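Local coordinates for NADB-Rossmann Superfamily protein (Streptococcus agalactiae, PDB 3LEC) that is of unestablished function but probably methylates N1 of adenine 22 in tRNA, and binds a zinc ion, at residues S9-K14 with D147-E151; W191-L195 with I223-L227; L198-L202 with L216-I220. One frame throughout, in Å; residues are numbered along the deposited sequence.

Contact 1 belongs to the Rossmann-like methyltransferase domain. It ties the first helix, 10-16, to an outermost strand, 141-150, and most of it lies at the surface. Contacts 2 and 3 hold one pair of elements, helices 185-204 and 210-227, which form a C-terminal helical hairpin. Contact 3 is nested inside the loop closed by contact 2, and the two touch where I223 meets L198 and L195 meets I220. Contact 2 is partly buried, with W191 and I223 buried; contact 3 is more exposed, farther from the chain centre. Contact 1 mixes charge, a water and one leucine, whereas the hairpin contacts are apolar.

Contact 1: S9-K14 with D147-E151; sequences SKRLQK and DILTE. With SO4 (sulfate ion), chain E.
The segment S9-K14 enters a helix that starts at K10. D147-T150 closes strand 141-150, which runs nearly antiparallel to it, and E151 follows. The two axes approach to 9.0 Å at 158°. By CA atoms, K10 pairs with E151 (6.9 Å), R11 with L149 (7.1 Å) and K14 with D147 (8.0 Å). S9 is the N-cap. Its chi1 is p, and S9 OG accepts a weak bond from L12 N at 3.3 Å.

D147, the first residue of this part of the strand, has its CA-to-CB bond toward the helix. K14 CD lies 3.5 Å from D147 OD2. I148 points away, onto V186 and F187 of helix 185-204. L149 points back and is the buried apolar piece. Its CD1 is 3.8 Å from R11 CA, and its CB is 3.7 Å from K14 CD. T150 points away, but its carbonyl stays near the helix: K10 NZ gives a weak hydrogen bond to T150 O at 3.5 Å. K10 NZ also donates to O3 of a sulfate, probably from the crystallisation liquor, at 2.9 Å. E151, with chi1 t, reaches the open N-terminal turn. R11 N donates to E151 OE1 at 3.0 Å. A water joins E151 OE2 (2.6 Å) to R11 NE (3.0 Å). R11 NH1 bonds Q124 on strand 120-125.

D147 and L149 are backbone-paired with strand 155-163. The arrangement is thus a helix packed on one face of a seven-stranded, Rossmann-like methyltransferase sheet (order 3-2-1-4-5-7-6) at its antiparallel end, with helix 185-204 on the opposite side of strand 141-150.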
loop_
_atom_site.group_PDB
_atom_site.type_symbol
_atom_site.label_atom_id
_atom_site.label_comp_id
_atom_site.label_asym_id
_atom_site.label_seq_id
_atom_site.Cartn_x
_atom_site.Cartn_y
_atom_site.Cartn_z
ATOM N N SER A 9 -1.167 3.824 -14.314
ATOM C CA SER A 9 -2.504 4.117 -13.781
ATOM C C SER A 9 -2.370 5.199 -12.689
ATOM O O SER A 9 -1.275 5.379 -12.157
ATOM C CB SER A 9 -3.113 2.821 -13.218
ATOM O OG SER A 9 -2.327 2.291 -12.141
ATOM N N LYS A 10 -3.442 5.933 -12.364
ATOM C CA LYS A 10 -3.343 6.914 -11.258
ATOM C C LYS A 10 -2.842 6.281 -9.965
ATOM O O LYS A 10 -2.006 6.851 -9.241
ATOM C CB LYS A 10 -4.689 7.616 -11.013
ATOM C CG LYS A 10 -5.061 8.571 -12.126
ATOM C CD LYS A 10 -6.466 9.174 -11.958
ATOM C CE LYS A 10 -6.534 10.122 -10.779
ATOM N NZ LYS A 10 -7.820 10.892 -10.767
ATOM N N ARG A 11 -3.368 5.094 -9.666
ATOM C CA ARG A 11 -3.055 4.406 -8.452
ATOM C C ARG A 11 -1.547 4.172 -8.353
ATOM O O ARG A 11 -0.917 4.518 -7.349
ATOM C CB ARG A 11 -3.843 3.094 -8.389
ATOM C CG ARG A 11 -3.580 2.190 -7.182
ATOM C CD ARG A 11 -4.338 0.875 -7.337
ATOM N NE ARG A 11 -3.836 0.104 -8.478
ATOM C CZ ARG A 11 -2.938 -0.887 -8.417
ATOM N NH1 ARG A 11 -2.428 -1.281 -7.264
ATOM N NH2 ARG A 11 -2.563 -1.502 -9.525
ATOM N N LEU A 12 -0.972 3.593 -9.402
ATOM C CA LEU A 12 0.456 3.301 -9.387
ATOM C C LEU A 12 1.321 4.565 -9.533
ATOM O O LEU A 12 2.414 4.638 -8.974
ATOM C CB LEU A 12 0.811 2.288 -10.473
ATOM C CG LEU A 12 0.290 0.855 -10.283
ATOM C CD1 LEU A 12 0.884 -0.003 -11.390
ATOM C CD2 LEU A 12 0.663 0.271 -8.950
ATOM N N GLN A 13 0.820 5.547 -10.275
ATOM C CA GLN A 13 1.526 6.836 -10.428
ATOM C C GLN A 13 1.678 7.511 -9.086
ATOM O O GLN A 13 2.742 8.046 -8.785
ATOM C CB GLN A 13 0.812 7.768 -11.416
ATOM C CG GLN A 13 1.566 9.136 -11.691
ATOM C CD GLN A 13 2.961 8.925 -12.252
ATOM O OE1 GLN A 13 3.964 9.401 -11.671
ATOM N NE2 GLN A 13 3.050 8.233 -13.395
ATOM N N LYS A 14 0.599 7.526 -8.311
ATOM C CA LYS A 14 0.636 8.148 -6.987
ATOM C C LYS A 14 1.551 7.399 -5.997
ATOM O O LYS A 14 2.150 8.014 -5.126
ATOM C CB LYS A 14 -0.784 8.424 -6.493
ATOM C CG LYS A 14 -1.382 9.573 -7.322
ATOM C CD LYS A 14 -2.854 9.831 -7.081
ATOM C CE LYS A 14 -3.400 10.808 -8.139
ATOM N NZ LYS A 14 -2.958 12.206 -7.871
ATOM N N ASP A 147 -2.176 9.357 1.028
ATOM C CA ASP A 147 -2.968 9.923 -0.032
ATOM C C ASP A 147 -4.195 9.039 -0.226
ATOM O O ASP A 147 -4.137 7.869 0.062
ATOM C CB ASP A 147 -2.178 9.981 -1.339
ATOM C CG ASP A 147 -2.899 10.765 -2.425
ATOM O OD1 ASP A 147 -3.476 11.835 -2.136
ATOM O OD2 ASP A 147 -2.880 10.315 -3.582
ATOM N N ILE A 148 -5.298 9.629 -0.653
ATOM C CA ILE A 148 -6.462 8.851 -1.091
ATOM C C ILE A 148 -6.829 9.389 -2.466
ATOM O O ILE A 148 -6.862 10.613 -2.685
ATOM C CB ILE A 148 -7.635 8.896 -0.081
ATOM C CG1 ILE A 148 -8.739 7.919 -0.511
ATOM C CG2 ILE A 148 -8.185 10.345 0.107
ATOM C CD1 ILE A 148 -9.813 7.697 0.530
ATOM N N LEU A 149 -7.059 8.474 -3.401
ATOM C CA LEU A 149 -7.252 8.804 -4.801
ATOM C C LEU A 149 -8.448 8.043 -5.337
ATOM O O LEU A 149 -8.845 7.051 -4.741
ATOM C CB LEU A 149 -5.989 8.429 -5.583
ATOM C CG LEU A 149 -5.650 6.941 -5.693
ATOM C CD1 LEU A 149 -5.882 6.501 -7.138
ATOM C CD2 LEU A 149 -4.190 6.665 -5.274
ATOM N N THR A 150 -8.995 8.492 -6.470
ATOM C CA THR A 150 -10.144 7.852 -7.120
ATOM C C THR A 150 -9.800 7.358 -8.536
ATOM O O THR A 150 -9.026 7.994 -9.248
ATOM C CB THR A 150 -11.347 8.824 -7.257
ATOM O OG1 THR A 150 -11.066 9.790 -8.279
ATOM C CG2 THR A 150 -11.600 9.536 -5.971
ATOM N N GLU A 151 -10.380 6.231 -8.924
ATOM C CA GLU A 151 -10.024 5.561 -10.182
ATOM C C GLU A 151 -10.848 4.290 -10.431
ATOM O O GLU A 151 -10.628 3.254 -9.789
ATOM C CB GLU A 151 -8.539 5.229 -10.145
ATOM C CG GLU A 151 -7.948 4.764 -11.404
ATOM C CD GLU A 151 -6.988 3.665 -11.108
ATOM O OE1 GLU A 151 -5.783 3.935 -11.067
ATOM O OE2 GLU A 151 -7.460 2.538 -10.843
HETATM S S SO4 E . -9.712 9.877 -13.816
HETATM O O1 SO4 E . -11.048 10.206 -13.328
HETATM O O2 SO4 E . -9.729 9.649 -15.257
HETATM O O3 SO4 E . -8.832 10.998 -13.519
HETATM O O4 SO4 E . -9.216 8.662 -13.175
HETATM O O HOH W 1 -5.381 1.024 -10.841
#

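Contact 2: W191-L195 with I223-L227; sequences WQNEL and IKEVL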
loop_
_atom_site.group_PDB
_atom_site.type_symbol
_atom_site.label_atom_id
_atom_site.label_comp_id
_atom_site.label_asym_id
_atom_site.label_seq_id
_atom_site.Cartn_x
_atom_site.Cartn_y
_atom_site.Cartn_z
ATOM N N TRP A 191 -15.892 8.094 3.089
ATOM C CA TRP A 191 -16.552 7.825 4.351
ATOM C C TRP A 191 -18.071 8.068 4.324
ATOM O O TRP A 191 -18.817 7.348 4.999
ATOM C CB TRP A 191 -15.820 8.519 5.510
ATOM C CG TRP A 191 -14.488 7.866 5.674
ATOM C CD1 TRP A 191 -13.285 8.359 5.301
ATOM C CD2 TRP A 191 -14.252 6.518 6.127
ATOM N NE1 TRP A 191 -12.292 7.425 5.543
ATOM C CE2 TRP A 191 -12.864 6.290 6.055
ATOM C CE3 TRP A 191 -15.085 5.493 6.611
ATOM C CZ2 TRP A 191 -12.282 5.087 6.455
ATOM C CZ3 TRP A 191 -14.515 4.296 7.003
ATOM C CH2 TRP A 191 -13.122 4.095 6.912
ATOM N N GLN A 192 -18.527 9.014 3.510
ATOM C CA GLN A 192 -19.985 9.166 3.279
ATOM C C GLN A 192 -20.535 7.845 2.727
ATOM O O GLN A 192 -21.555 7.336 3.202
ATOM C CB GLN A 192 -20.303 10.352 2.348
ATOM C CG GLN A 192 -20.194 11.732 3.000
ATOM C CD GLN A 192 -19.832 12.858 2.038
ATOM O OE1 GLN A 192 -19.932 12.729 0.812
ATOM N NE2 GLN A 192 -19.407 13.975 2.596
ATOM N N ASN A 193 -19.823 7.250 1.775
ATOM C CA ASN A 193 -20.242 5.971 1.171
ATOM C C ASN A 193 -20.262 4.792 2.164
ATOM O O ASN A 193 -21.181 3.969 2.150
ATOM C CB ASN A 193 -19.356 5.639 -0.041
ATOM C CG ASN A 193 -19.836 4.410 -0.795
ATOM O OD1 ASN A 193 -21.009 4.300 -1.141
ATOM N ND2 ASN A 193 -18.929 3.480 -1.046
ATOM N N GLU A 194 -19.247 4.716 3.023
ATOM C CA GLU A 194 -19.189 3.700 4.072
ATOM C C GLU A 194 -20.349 3.872 5.037
ATOM O O GLU A 194 -21.000 2.904 5.390
ATOM C CB GLU A 194 -17.877 3.758 4.849
ATOM C CG GLU A 194 -16.645 3.369 4.014
ATOM C CD GLU A 194 -16.731 1.959 3.445
ATOM O OE1 GLU A 194 -16.935 1.022 4.236
ATOM O OE2 GLU A 194 -16.603 1.799 2.204
ATOM N N LEU A 195 -20.626 5.109 5.417
ATOM C CA LEU A 195 -21.826 5.397 6.227
ATOM C C LEU A 195 -23.122 4.831 5.608
ATOM O O LEU A 195 -23.934 4.152 6.291
ATOM C CB LEU A 195 -21.948 6.902 6.459
ATOM C CG LEU A 195 -23.043 7.325 7.452
ATOM C CD1 LEU A 195 -22.874 6.629 8.810
ATOM C CD2 LEU A 195 -23.049 8.853 7.578
ATOM N N ILE A 223 -17.691 7.410 12.172
ATOM C CA ILE A 223 -17.792 8.092 10.907
ATOM C C ILE A 223 -18.540 9.412 11.077
ATOM O O ILE A 223 -18.073 10.453 10.604
ATOM C CB ILE A 223 -18.400 7.230 9.805
ATOM C CG1 ILE A 223 -17.486 6.041 9.480
ATOM C CG2 ILE A 223 -18.623 8.058 8.553
ATOM C CD1 ILE A 223 -18.108 5.071 8.511
ATOM N N LYS A 224 -19.672 9.372 11.778
ATOM C CA LYS A 224 -20.458 10.583 12.024
ATOM C C LYS A 224 -19.588 11.659 12.637
ATOM O O LYS A 224 -19.702 12.817 12.271
ATOM C CB LYS A 224 -21.659 10.304 12.930
ATOM C CG LYS A 224 -22.780 9.562 12.215
ATOM C CD LYS A 224 -24.118 9.716 12.936
ATOM C CE LYS A 224 -25.091 8.642 12.465
ATOM N NZ LYS A 224 -26.502 8.955 12.818
ATOM N N GLU A 225 -18.704 11.276 13.553
ATOM C CA GLU A 225 -17.811 12.247 14.200
ATOM C C GLU A 225 -16.827 12.875 13.227
ATOM O O GLU A 225 -16.664 14.102 13.187
ATOM C CB GLU A 225 -17.120 11.625 15.418
ATOM C CG GLU A 225 -18.094 11.324 16.549
ATOM C CD GLU A 225 -17.487 10.587 17.739
ATOM O OE1 GLU A 225 -16.295 10.231 17.703
ATOM O OE2 GLU A 225 -18.216 10.377 18.728
ATOM N N VAL A 226 -16.193 12.031 12.413
ATOM C CA VAL A 226 -15.227 12.492 11.425
ATOM C C VAL A 226 -15.900 13.438 10.426
ATOM O O VAL A 226 -15.379 14.519 10.130
ATOM C CB VAL A 226 -14.565 11.269 10.723
ATOM C CG1 VAL A 226 -13.808 11.676 9.469
ATOM C CG2 VAL A 226 -13.644 10.581 11.695
ATOM N N LEU A 227 -17.068 13.031 9.929
ATOM C CA LEU A 227 -17.779 13.797 8.925
ATOM C C LEU A 227 -18.393 15.080 9.506
ATOM O O LEU A 227 -18.712 16.010 8.764
ATOM C CB LEU A 227 -18.859 12.935 8.259
ATOM C CG LEU A 227 -18.396 11.789 7.345
ATOM C CD1 LEU A 227 -19.600 11.069 6.726
ATOM C CD2 LEU A 227 -17.452 12.296 6.250
#
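I223 pushes its CD1 atom against the edge of the W191 indole, close to the ring plane, with I223 CD1 at 3.6 Å from W191 CE3. The same methyl group sits 3.9 Å from E194 CB and 4.0 Å from L195 N. It therefore fills the space between three residues of the facing helix. The m chi1 and t chi2 of I223 extend CD1 that far. Its other branch meets L195, with I223 CG2 4.1 Å from L195 CB.

L227 lies one turn after I223. It covers the start of the 191-195 segment: L227 CD1 is 3.8 Å from Q192 CG, and L227 CD2 is 4.2 Å from W191 CB. L195 CD2 closes on L227 CD1 at 4.2 Å. Residues i and i+4 of each helix, W191 with L195 and I223 with L227, thus interleave in an apolar seam.

The two helices, 185-204 and 210-227, are the arms of an antiparallel helical hairpin at the C-terminal end of the chain. Here their short axes are 10.2 Å apart and cross at -149°. W191 and I223 have the closest CA atoms, at 6.7 Å.

The W191 ring also packs inward. It meets F187 edge-to-face and F175 with planes at about 60°, so helix 170-175 joins the apolar cluster. E194 adds its CB to the seam, but its carboxylate leads away and forms a salt bridge with K197. K224 is marginal: its CG is 4.5 Å from L195 CD1, and its CA-to-CB bond points away from the facing segment.

Contact 3: L198-L202 with L216-I220; sequences LTFAL and LEDKI
This is helix-to-helix packing near the turn of the C-terminal antiparallel hairpin, well away from the zinc site at D140 and H165. Segment 198-202 lies on helix 185-204 and segment 216-220 on helix 210-227. Both are regular alpha helix, with i to i+4 bonds L202 N to L198 O and I220 N to L216 O, each 2.9 Å. The short axes approach to 10.0 Å and cross at -156°. L202 and L216 have the nearest CA atoms, at 6.3 Å.

L216 (m, t) points toward the other helix. Its CD1 lies 3.8 Å from L202 CA and 4.1 Å from A201 CB, and its CD2 is 3.8 Å from L198 CD2. L198 (m, t) also reaches the next turn: its CB is 3.7 Å from I220 CG1, and its CD1 is 3.8 Å from K219 CB. I220 starts sideways but turns its CD1 to L202 CB, at 4.1 Å. L202 has chi1 t, and its CD2 is 4.1 Å from L216 CB.

At the margins, E217 OE1 comes within 3.8 Å of L202 CD1, and the end of K219 leads away. L198 also touches I223, so the apolar seam continues toward the base of the hairpin. T199 OG1 is bonded to L195 O within its own helix. The arms here are held by aliphatic packing, which depends on side-chain fit and not on polar pairing.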
loop_
_atom_site.group_PDB
_atom_site.type_symbol
_atom_site.label_atom_id
_atom_site.label_comp_id
_atom_site.label_asym_id
_atom_site.label_seq_id
_atom_site.Cartn_x
_atom_site.Cartn_y
_atom_site.Cartn_z
ATOM N N LEU A 198 -23.049 1.009 5.865
ATOM C CA LEU A 198 -23.244 0.569 7.217
ATOM C C LEU A 198 -24.693 0.788 7.665
ATOM O O LEU A 198 -25.230 0.023 8.461
ATOM C CB LEU A 198 -22.279 1.301 8.148
ATOM C CG LEU A 198 -20.784 1.003 7.912
ATOM C CD1 LEU A 198 -19.980 1.992 8.707
ATOM C CD2 LEU A 198 -20.389 -0.420 8.299
ATOM N N THR A 199 -25.311 1.842 7.152
ATOM C CA THR A 199 -26.687 2.140 7.528
ATOM C C THR A 199 -27.669 1.120 6.911
ATOM O O THR A 199 -28.610 0.679 7.574
ATOM C CB THR A 199 -27.058 3.587 7.182
ATOM O OG1 THR A 199 -26.165 4.475 7.888
ATOM C CG2 THR A 199 -28.513 3.879 7.611
ATOM N N PHE A 200 -27.436 0.728 5.655
ATOM C CA PHE A 200 -28.154 -0.407 5.064
ATOM C C PHE A 200 -27.910 -1.693 5.877
ATOM O O PHE A 200 -28.853 -2.463 6.125
ATOM C CB PHE A 200 -27.705 -0.653 3.613
ATOM C CG PHE A 200 -28.437 0.153 2.586
ATOM C CD1 PHE A 200 -29.769 -0.143 2.252
ATOM C CD2 PHE A 200 -27.786 1.152 1.885
ATOM C CE1 PHE A 200 -30.450 0.588 1.253
ATOM C CE2 PHE A 200 -28.465 1.892 0.888
ATOM C CZ PHE A 200 -29.795 1.598 0.576
ATOM N N ALA A 201 -26.640 -1.942 6.245
ATOM C CA ALA A 201 -26.244 -3.131 7.009
ATOM C C ALA A 201 -26.978 -3.223 8.360
ATOM O O ALA A 201 -27.472 -4.287 8.742
ATOM C CB ALA A 201 -24.717 -3.125 7.237
ATOM N N LEU A 202 -27.034 -2.109 9.067
ATOM C CA LEU A 202 -27.558 -2.082 10.436
ATOM C C LEU A 202 -29.059 -2.291 10.414
ATOM O O LEU A 202 -29.587 -2.993 11.272
ATOM C CB LEU A 202 -27.195 -0.762 11.134
ATOM C CG LEU A 202 -27.361 -0.464 12.649
ATOM C CD1 LEU A 202 -28.582 0.365 12.969
ATOM C CD2 LEU A 202 -27.232 -1.645 13.613
ATOM N N LEU A 216 -21.559 -2.398 14.361
ATOM C CA LEU A 216 -21.988 -1.462 13.323
ATOM C C LEU A 216 -22.244 -0.084 13.898
ATOM O O LEU A 216 -21.823 0.909 13.321
ATOM C CB LEU A 216 -23.232 -1.976 12.600
ATOM C CG LEU A 216 -22.988 -3.220 11.761
ATOM C CD1 LEU A 216 -24.300 -3.773 11.243
ATOM C CD2 LEU A 216 -22.011 -2.938 10.598
ATOM N N GLU A 217 -22.939 -0.023 15.036
ATOM C CA GLU A 217 -23.156 1.243 15.704
ATOM C C GLU A 217 -21.831 1.941 16.039
ATOM O O GLU A 217 -21.735 3.160 15.922
ATOM C CB GLU A 217 -23.972 1.033 16.982
ATOM C CG GLU A 217 -25.363 0.504 16.745
ATOM C CD GLU A 217 -26.372 1.581 16.421
ATOM O OE1 GLU A 217 -27.583 1.271 16.511
ATOM O OE2 GLU A 217 -25.968 2.724 16.086
ATOM N N ASP A 218 -20.825 1.177 16.462
ATOM C CA ASP A 218 -19.520 1.771 16.789
ATOM C C ASP A 218 -18.887 2.422 15.556
ATOM O O ASP A 218 -18.380 3.553 15.642
ATOM C CB ASP A 218 -18.551 0.785 17.460
ATOM C CG ASP A 218 -17.481 1.508 18.291
ATOM O OD1 ASP A 218 -16.279 1.443 17.934
ATOM O OD2 ASP A 218 -17.855 2.195 19.273
ATOM N N LYS A 219 -18.970 1.741 14.409
ATOM C CA LYS A 219 -18.389 2.270 13.161
ATOM C C LYS A 219 -19.154 3.506 12.694
ATOM O O LYS A 219 -18.561 4.500 12.292
ATOM C CB LYS A 219 -18.385 1.191 12.070
ATOM C CG LYS A 219 -17.494 -0.045 12.411
ATOM C CD LYS A 219 -17.544 -1.144 11.343
ATOM C CE LYS A 219 -16.612 -2.304 11.703
ATOM N NZ LYS A 219 -16.991 -3.553 10.979
ATOM N N ILE A 220 -20.476 3.434 12.774
ATOM C CA ILE A 220 -21.332 4.532 12.334
ATOM C C ILE A 220 -21.031 5.801 13.112
ATOM O O ILE A 220 -20.882 6.881 12.524
ATOM C CB ILE A 220 -22.849 4.154 12.396
ATOM C CG1 ILE A 220 -23.183 3.239 11.203
ATOM C CG2 ILE A 220 -23.715 5.403 12.303
ATOM C CD1 ILE A 220 -24.351 2.243 11.439
#